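PDB 6I8X: fatty acid-binding protein homolog from Ascaris suum, which binds fatty acids inside a beta-barrel and may sequester potentially toxic fatty acids and their peroxidation products or help maintain the impermeable lipid layer of the eggshell. Local coordinates for residues Y122-R125 with Y130-M133; K30-G35 with D118-E123. One frame throughout, in Å; residues are numbered along the deposited sequence.

Contact 1 of 2, residues Y122-R125 with Y130-M133. With EDO (1,2-ethanediol), chain H.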
loop_
_atom_site.group_PDB
_atom_site.type_symbol
_atom_site.label_atom_id
_atom_site.label_comp_id
_atom_site.label_asym_id
_atom_site.label_seq_id
_atom_site.Cartn_x
_atom_site.Cartn_y
_atom_site.Cartn_z
ATOM N N TYR A 122 -6.149 -2.893 -0.204
ATOM C CA TYR A 122 -6.001 -1.451 -0.489
ATOM C C TYR A 122 -5.858 -1.290 -1.999
ATOM O O TYR A 122 -5.187 -2.086 -2.644
ATOM C CB TYR A 122 -4.786 -0.824 0.212
ATOM C CG TYR A 122 -4.698 -1.149 1.681
ATOM C CD1 TYR A 122 -5.689 -0.738 2.567
ATOM C CD2 TYR A 122 -3.650 -1.912 2.183
ATOM C CE1 TYR A 122 -5.612 -1.034 3.928
ATOM C CE2 TYR A 122 -3.582 -2.249 3.537
ATOM C CZ TYR A 122 -4.558 -1.795 4.409
ATOM O OH TYR A 122 -4.477 -2.093 5.749
ATOM N N GLU A 123 -6.471 -0.252 -2.551
ATOM C CA GLU A 123 -6.474 0.024 -3.978
ATOM C C GLU A 123 -5.743 1.336 -4.282
ATOM O O GLU A 123 -5.963 2.328 -3.596
ATOM C CB GLU A 123 -7.932 0.076 -4.429
ATOM C CG GLU A 123 -8.181 0.435 -5.880
ATOM C CD GLU A 123 -9.646 0.654 -6.215
ATOM O OE1 GLU A 123 -10.512 -0.027 -5.616
ATOM O OE2 GLU A 123 -9.927 1.516 -7.079
ATOM N N TYR A 124 -4.866 1.333 -5.307
ATOM C CA TYR A 124 -4.145 2.520 -5.724
ATOM C C TYR A 124 -4.494 2.871 -7.138
ATOM O O TYR A 124 -4.536 2.001 -8.012
ATOM C CB TYR A 124 -2.632 2.374 -5.619
ATOM C CG TYR A 124 -2.093 2.084 -4.246
ATOM C CD1 TYR A 124 -1.634 3.113 -3.427
ATOM C CD2 TYR A 124 -1.893 0.769 -3.818
ATOM C CE1 TYR A 124 -1.006 2.847 -2.214
ATOM C CE2 TYR A 124 -1.285 0.493 -2.594
ATOM C CZ TYR A 124 -0.845 1.536 -1.794
ATOM O OH TYR A 124 -0.215 1.282 -0.600
ATOM N N ARG A 125 -4.715 4.176 -7.376
ATOM C CA ARG A 125 -5.048 4.687 -8.692
ATOM C C ARG A 125 -4.316 5.972 -8.911
ATOM O O ARG A 125 -4.069 6.705 -7.969
ATOM C CB ARG A 125 -6.563 4.914 -8.822
ATOM C CG ARG A 125 -7.402 3.631 -8.820
ATOM C CD ARG A 125 -8.875 3.901 -9.079
ATOM N NE ARG A 125 -9.114 4.325 -10.459
ATOM C CZ ARG A 125 -9.369 3.499 -11.466
ATOM N NH1 ARG A 125 -9.448 2.190 -11.258
ATOM N NH2 ARG A 125 -9.559 3.976 -12.689
ATOM N N TYR A 130 -1.364 12.779 -8.753
ATOM C CA TYR A 130 -1.675 12.063 -7.524
ATOM C C TYR A 130 -1.820 10.581 -7.677
ATOM O O TYR A 130 -2.374 10.099 -8.651
ATOM C CB TYR A 130 -2.962 12.627 -6.855
ATOM C CG TYR A 130 -2.789 14.033 -6.340
ATOM C CD1 TYR A 130 -3.050 15.134 -7.156
ATOM C CD2 TYR A 130 -2.308 14.271 -5.050
ATOM C CE1 TYR A 130 -2.809 16.436 -6.714
ATOM C CE2 TYR A 130 -2.106 15.569 -4.581
ATOM C CZ TYR A 130 -2.356 16.651 -5.420
ATOM O OH TYR A 130 -2.113 17.935 -4.984
ATOM N N LEU A 131 -1.383 9.873 -6.642
ATOM C CA LEU A 131 -1.619 8.463 -6.411
ATOM C C LEU A 131 -2.716 8.510 -5.318
ATOM O O LEU A 131 -2.543 9.152 -4.292
ATOM C CB LEU A 131 -0.341 7.777 -5.880
ATOM C CG LEU A 131 -0.435 6.269 -5.592
ATOM C CD1 LEU A 131 -0.516 5.443 -6.896
ATOM C CD2 LEU A 131 0.726 5.829 -4.718
ATOM N N VAL A 132 -3.851 7.900 -5.580
ATOM C CA VAL A 132 -4.999 7.846 -4.676
ATOM C C VAL A 132 -5.060 6.426 -4.098
ATOM O O VAL A 132 -5.157 5.457 -4.844
ATOM C CB VAL A 132 -6.321 8.215 -5.412
ATOM C CG1 VAL A 132 -7.493 8.288 -4.435
ATOM C CG2 VAL A 132 -6.181 9.523 -6.204
ATOM N N MET A 133 -4.996 6.321 -2.770
ATOM C CA MET A 133 -5.117 5.067 -2.070
ATOM C C MET A 133 -6.511 4.993 -1.480
ATOM O O MET A 133 -6.866 5.849 -0.684
ATOM C CB MET A 133 -4.072 4.939 -0.973
ATOM C CG MET A 133 -4.038 3.548 -0.366
ATOM S SD MET A 133 -3.022 3.619 1.103
ATOM C CE MET A 133 -2.723 1.931 1.370
HETATM C C1 EDO H . -11.506 -0.993 -1.051
HETATM O O1 EDO H . -10.416 -1.496 -1.811
HETATM C C2 EDO H . -11.923 0.414 -1.565
HETATM O O2 EDO H . -12.080 0.372 -2.972
#

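Contact 2 of 2, residues K30-G35 with D118-E123. With EDO (1,2-ethanediol), chain H.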
loop_
_atom_site.group_PDB
_atom_site.type_symbol
_atom_site.label_atom_id
_atom_site.label_comp_id
_atom_site.label_asym_id
_atom_site.label_seq_id
_atom_site.Cartn_x
_atom_site.Cartn_y
_atom_site.Cartn_z
ATOM N N LYS A 30 -11.934 4.376 12.870
ATOM C CA LYS A 30 -12.932 4.070 13.891
ATOM C C LYS A 30 -13.615 2.722 13.575
ATOM O O LYS A 30 -13.718 1.878 14.466
ATOM C CB LYS A 30 -13.962 5.198 13.978
ATOM C CG LYS A 30 -14.297 5.546 15.397
ATOM C CD LYS A 30 -15.123 6.805 15.486
ATOM C CE LYS A 30 -15.906 6.759 16.752
ATOM N NZ LYS A 30 -16.753 7.959 16.921
ATOM N N ALA A 31 -14.017 2.499 12.299
ATOM C CA ALA A 31 -14.662 1.248 11.859
ATOM C C ALA A 31 -13.709 0.050 12.045
ATOM O O ALA A 31 -14.139 -1.042 12.391
ATOM C CB ALA A 31 -15.121 1.365 10.406
ATOM N N ARG A 32 -12.418 0.304 11.893
ATOM C CA ARG A 32 -11.308 -0.626 12.054
ATOM C C ARG A 32 -10.984 -0.900 13.548
ATOM O O ARG A 32 -10.218 -1.806 13.842
ATOM C CB ARG A 32 -10.085 -0.056 11.300
ATOM C CG ARG A 32 -9.093 -1.087 10.758
ATOM C CD ARG A 32 -9.630 -1.849 9.573
ATOM N NE ARG A 32 -8.674 -2.816 9.027
ATOM C CZ ARG A 32 -8.492 -4.054 9.478
ATOM N NH1 ARG A 32 -9.152 -4.484 10.545
ATOM N NH2 ARG A 32 -7.627 -4.858 8.886
ATOM N N GLY A 33 -11.564 -0.124 14.469
ATOM C CA GLY A 33 -11.397 -0.338 15.899
ATOM C C GLY A 33 -10.411 0.533 16.646
ATOM O O GLY A 33 -10.175 0.294 17.831
ATOM N N TYR A 34 -9.856 1.567 16.002
ATOM C CA TYR A 34 -8.940 2.473 16.684
ATOM C C TYR A 34 -9.643 3.523 17.548
ATOM O O TYR A 34 -10.544 4.243 17.084
ATOM C CB TYR A 34 -7.974 3.145 15.700
ATOM C CG TYR A 34 -7.041 2.187 14.993
ATOM C CD1 TYR A 34 -5.904 1.687 15.632
ATOM C CD2 TYR A 34 -7.316 1.738 13.702
ATOM C CE1 TYR A 34 -5.040 0.803 14.983
ATOM C CE2 TYR A 34 -6.450 0.871 13.036
ATOM C CZ TYR A 34 -5.307 0.414 13.676
ATOM O OH TYR A 34 -4.463 -0.456 13.021
ATOM N N GLY A 35 -9.197 3.604 18.804
ATOM C CA GLY A 35 -9.620 4.609 19.776
ATOM C C GLY A 35 -9.056 5.971 19.388
ATOM O O GLY A 35 -8.228 6.076 18.458
ATOM N N ASP A 118 -8.322 -11.766 9.559
ATOM C CA ASP A 118 -8.141 -10.351 9.259
ATOM C C ASP A 118 -7.490 -10.167 7.859
ATOM O O ASP A 118 -6.262 -10.194 7.725
ATOM C CB ASP A 118 -7.341 -9.659 10.375
ATOM C CG ASP A 118 -7.567 -8.160 10.450
ATOM O OD1 ASP A 118 -8.023 -7.574 9.441
ATOM O OD2 ASP A 118 -7.278 -7.569 11.514
ATOM N N VAL A 119 -8.343 -10.024 6.825
ATOM C CA VAL A 119 -7.976 -9.863 5.414
ATOM C C VAL A 119 -8.460 -8.498 4.938
ATOM O O VAL A 119 -9.649 -8.192 5.057
ATOM C CB VAL A 119 -8.551 -10.999 4.518
ATOM C CG1 VAL A 119 -8.234 -10.767 3.037
ATOM C CG2 VAL A 119 -8.046 -12.369 4.961
ATOM N N GLU A 120 -7.547 -7.693 4.372
ATOM C CA GLU A 120 -7.885 -6.376 3.858
ATOM C C GLU A 120 -7.106 -6.007 2.592
ATOM O O GLU A 120 -5.881 -6.146 2.556
ATOM C CB GLU A 120 -7.723 -5.300 4.944
ATOM C CG GLU A 120 -8.014 -3.911 4.403
ATOM C CD GLU A 120 -8.316 -2.818 5.394
ATOM O OE1 GLU A 120 -7.609 -2.736 6.422
ATOM O OE2 GLU A 120 -9.202 -1.985 5.096
ATOM N N THR A 121 -7.830 -5.487 1.580
ATOM C CA THR A 121 -7.274 -5.017 0.316
ATOM C C THR A 121 -7.296 -3.480 0.199
ATOM O O THR A 121 -8.337 -2.848 0.443
ATOM C CB THR A 121 -7.980 -5.711 -0.865
ATOM O OG1 THR A 121 -7.889 -7.127 -0.686
ATOM C CG2 THR A 121 -7.374 -5.330 -2.231
ATOM N N TYR A 122 -6.149 -2.893 -0.204
ATOM C CA TYR A 122 -6.001 -1.451 -0.489
ATOM C C TYR A 122 -5.858 -1.290 -1.999
ATOM O O TYR A 122 -5.187 -2.086 -2.644
ATOM C CB TYR A 122 -4.786 -0.824 0.212
ATOM C CG TYR A 122 -4.698 -1.149 1.681
ATOM C CD1 TYR A 122 -5.689 -0.738 2.567
ATOM C CD2 TYR A 122 -3.650 -1.912 2.183
ATOM C CE1 TYR A 122 -5.612 -1.034 3.928
ATOM C CE2 TYR A 122 -3.582 -2.249 3.537
ATOM C CZ TYR A 122 -4.558 -1.795 4.409
ATOM O OH TYR A 122 -4.477 -2.093 5.749
ATOM N N GLU A 123 -6.471 -0.252 -2.551
ATOM C CA GLU A 123 -6.474 0.024 -3.978
ATOM C C GLU A 123 -5.743 1.336 -4.282
ATOM O O GLU A 123 -5.963 2.328 -3.596
ATOM C CB GLU A 123 -7.932 0.076 -4.429
ATOM C CG GLU A 123 -8.181 0.435 -5.880
ATOM C CD GLU A 123 -9.646 0.654 -6.215
ATOM O OE1 GLU A 123 -10.512 -0.027 -5.616
ATOM O OE2 GLU A 123 -9.927 1.516 -7.079
HETATM C C1 EDO H . -11.506 -0.993 -1.051
HETATM O O1 EDO H . -10.416 -1.496 -1.811
HETATM C C2 EDO H . -11.923 0.414 -1.565
HETATM O O2 EDO H . -12.080 0.372 -2.972
#

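Contact 1 of 2, residues Y122-R125 with Y130-M133
R125 and V132 face each other as an antiparallel hydrogen-bonded pair. V132 N gives its hydrogen to R125 O at 2.7 Å, while R125 N reaches V132 O at 2.9 Å. Next to it, Y124 and M133 form a non-hydrogen-bonded pair with their CA atoms 4.6 Å apart. CA-H...O contacts supplement the backbone bonds here: M133 CA lies 3.2 Å from E123 O, and Y124 CA makes a similar contact with V132 O, which thus serves both R125 N and Y124 CA. The two strands belong to the hairpin 119-127/130-137 of the FABP barrel.

The apolar contacts gather on the side of Y124 and M133, two side chains that run alongside each other in the same direction. M133 is fully extended, with CG anti to the backbone N (chi1 -171°), and this carries its length past the Y124 ring. M133 CG makes an off-centre CH-pi contact, 4.1 Å from the ring centroid, and SD follows as an oblique Met-aromatic contact. The terminal CE touches two tyrosines, 3.6 Å from Y122 CB and 3.3 Å from Y124 OH. L131 CD2 meets the Y124 ring obliquely, 3.8 Å from Y124 CD1.

The polar end of Y124 is engaged beyond the hairpin, where its OH hydrogen-bonds to E108 and K49; the hydroxyl is held by these two polar partners as well as touching the methyl of M133. M133 also touches the bound vaccenic acid. The chemistry implies a barrel wall in which a methionine, lying along Y124 and touching Y122, probably offers the ligand an apolar surface, with a buried phenol tied into a polar network close by.

Contact 2 of 2, residues K30-G35 with D118-E123
E120 OE1 is gripped by two nitrogens of one guanidinium group. R32 NE donates to E120 OE1 at 2.8 Å, approaching from above the carboxylate plane, and R32 NH2 adds a weak bond to that same oxygen at 3.3 Å. NH2 also serves a second acid: it meets D118 OD1 at 2.8 Å, on the syn side of the carboxylate. Both oxygens lie at the guanidinium edge, near its plane, but the carboxylates are strongly turned against it, by 66° for E120 and 58° for D118. R32 gets there by a bend at chi2 (72°), after which the chain runs straight to NE. This three-membered salt-bridge network joins the helix-turn-helix lid of the FABP fold to the start of strand 119-127. R32 directly precedes G33, the positive-phi residue of the Schellman motif that closes helix 25-31, and G33 N bonds to K30 O at 2.9 Å. Each acid has a second partner that probably helps to position it: K112 forms a salt bridge with D118 OD2, and Y28 hydrogen-bonds to E120 OE2. The guanidinium of R32 additionally makes a cation-pi contact with W137 from the neighbouring strand 130-137.

How the contacts relate
Strand 119-127 carries both contacts, whose centres lie 16 Å apart: contact 2 uses its beginning, contact 1 the part that follows, and Y122 and E123 belong to both ranges. Contact 1 joins neighbouring strands within the barrel wall, whereas contact 2 ties that wall to the helical lid. Of the vaccenic acid pocket, M133 takes part in contact 1, while Y34 merely lies in the 30-35 segment; the R32 side chain stays about 8 Å from the ligand at the nearest atoms. Y122, part of contact 1 and with almost no share in contact 2, also touches Y28 of helix 25-31. A 1,2-ethanediol, probably from the crystallisation liquor, bonds weakly to T121 O and E123 OE1.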